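Local coordinates for glutamate racemase (Bacillus anthracis, PDB 2DWU), which belongs to the Asp/Glu/hydantoin racemase family, whose chains fold into two alpha/beta domains built round parallel sheets, at residues L70-V75 with I217-I222. Numbering follows the deposited sequence.
Sequences LKALVV and IELSTI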
# COMPACT_ATOMS: atom_id res chain seq x y z
N LEU B 70 20.83 9.75 -7.75
CA LEU B 70 19.48 9.22 -7.58
C LEU B 70 19.39 7.73 -7.31
O LEU B 70 20.02 6.93 -8.01
CB LEU B 70 18.63 9.48 -8.83
CG LEU B 70 18.61 10.91 -9.38
CD1 LEU B 70 17.73 11.00 -10.64
CD2 LEU B 70 18.09 11.84 -8.29
N LYS B 71 18.60 7.35 -6.31
CA LYS B 71 18.39 5.93 -6.05
C LYS B 71 17.05 5.54 -6.66
O LYS B 71 16.79 4.38 -6.95
CB LYS B 71 18.41 5.60 -4.54
CG LYS B 71 17.21 6.06 -3.73
CD LYS B 71 17.07 5.32 -2.35
CE LYS B 71 18.18 5.65 -1.37
NZ LYS B 71 17.88 5.13 0.00
N ALA B 72 16.19 6.54 -6.89
CA ALA B 72 14.86 6.32 -7.46
C ALA B 72 14.30 7.66 -7.92
O ALA B 72 14.74 8.70 -7.46
CB ALA B 72 13.92 5.69 -6.40
N LEU B 73 13.31 7.61 -8.82
CA LEU B 73 12.67 8.81 -9.34
C LEU B 73 11.16 8.69 -9.12
O LEU B 73 10.56 7.66 -9.42
CB LEU B 73 12.93 8.93 -10.86
CG LEU B 73 12.14 10.07 -11.54
CD1 LEU B 73 12.55 11.44 -10.96
CD2 LEU B 73 12.41 10.00 -13.04
N VAL B 74 10.57 9.75 -8.57
CA VAL B 74 9.10 9.79 -8.39
C VAL B 74 8.56 10.89 -9.31
O VAL B 74 9.01 12.05 -9.28
CB VAL B 74 8.72 10.14 -6.94
CG1 VAL B 74 7.18 10.33 -6.83
CG2 VAL B 74 9.17 9.01 -6.00
N VAL B 75 7.60 10.50 -10.15
CA VAL B 75 6.92 11.44 -11.05
C VAL B 75 5.70 11.80 -10.22
O VAL B 75 4.72 11.08 -10.17
CB VAL B 75 6.51 10.78 -12.39
CG1 VAL B 75 5.79 11.82 -13.29
CG2 VAL B 75 7.74 10.29 -13.09
N ILE B 217 3.70 5.08 0.05
CA ILE B 217 3.79 3.72 0.53
C ILE B 217 4.26 2.79 -0.61
O ILE B 217 4.98 1.84 -0.37
CB ILE B 217 2.47 3.25 1.20
CG1 ILE B 217 2.71 1.91 1.89
CG2 ILE B 217 1.31 3.21 0.21
CD1 ILE B 217 1.64 1.56 2.90
N GLU B 218 3.91 3.11 -1.86
CA GLU B 218 4.38 2.30 -2.99
C GLU B 218 5.91 2.41 -3.09
O GLU B 218 6.61 1.43 -3.27
CB GLU B 218 3.73 2.77 -4.30
CG GLU B 218 4.14 1.92 -5.50
CD GLU B 218 2.98 1.19 -6.21
OE1 GLU B 218 1.89 0.97 -5.63
OE2 GLU B 218 3.21 0.82 -7.38
N LEU B 219 6.42 3.63 -2.97
CA LEU B 219 7.88 3.84 -3.00
C LEU B 219 8.53 3.06 -1.84
O LEU B 219 9.55 2.38 -2.04
CB LEU B 219 8.19 5.34 -2.85
CG LEU B 219 9.67 5.71 -2.75
CD1 LEU B 219 10.41 5.31 -4.03
CD2 LEU B 219 9.79 7.20 -2.47
N SER B 220 7.95 3.16 -0.64
CA SER B 220 8.49 2.45 0.52
C SER B 220 8.60 0.93 0.23
O SER B 220 9.63 0.30 0.49
CB SER B 220 7.59 2.74 1.76
OG SER B 220 8.06 2.01 2.90
N THR B 221 7.54 0.37 -0.34
CA THR B 221 7.48 -1.03 -0.65
C THR B 221 8.61 -1.43 -1.61
O THR B 221 9.30 -2.43 -1.40
CB THR B 221 6.12 -1.37 -1.32
OG1 THR B 221 5.04 -1.03 -0.43
CG2 THR B 221 6.06 -2.86 -1.67
N ILE B 222 8.79 -0.63 -2.66
CA ILE B 222 9.79 -0.93 -3.65
C ILE B 222 11.21 -0.74 -3.13
O ILE B 222 12.08 -1.56 -3.39
CB ILE B 222 9.55 -0.10 -4.93
CG1 ILE B 222 8.27 -0.59 -5.62
CG2 ILE B 222 10.70 -0.30 -5.94
CD1 ILE B 222 7.75 0.40 -6.67
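Leu219 reaches from helix 211-226 to strand 70-75 and turns one methyl towards each of two residues there, a compact example of how a single forked side chain can join a helix to the face of a sheet. Its CD2 meets CG2 of Val74 at 4.0 Å, while CD1 approaches CB of Ala72 more loosely, at 4.3 Å. Ala72 and Val74 are alternate residues of the strand, so both direct their side chains to the helix, whereas Leu73 between them turns to the other face. With CG anti to the backbone N (chi1 175°), the leucine reaches out towards the strand, and the second torsion (chi2 63°) turns one methyl towards Ala72 and the other towards Val74. On Val74 the touching branch is CG2, the one anti to the carbonyl carbon, and the two side chains meet at a slant. With 8.1 Å between the CA atoms of Val74 and Leu219, the backbones stand well apart and no hydrogen bond crosses; the contact is purely apolar, small and buried. On the helix the next residue, Ser220, hydrogen-bonds through OG to Arg105 of the second subunit. Helix 20-29 shares the packing round the leucine, since Ile26 touches both Val74 and Leu219. Strand 70-75 lies in the six-stranded parallel sheet between 9-14, where Ala72 and Val74 form backbone hydrogen bonds with Gly11, and 96-98, whose Ile97 packs against Leu219 and Ile222. Helix 211-226 follows strand 207-210 of the four-stranded parallel sheet, so the contact links a helix leaving one sheet to a strand of the other.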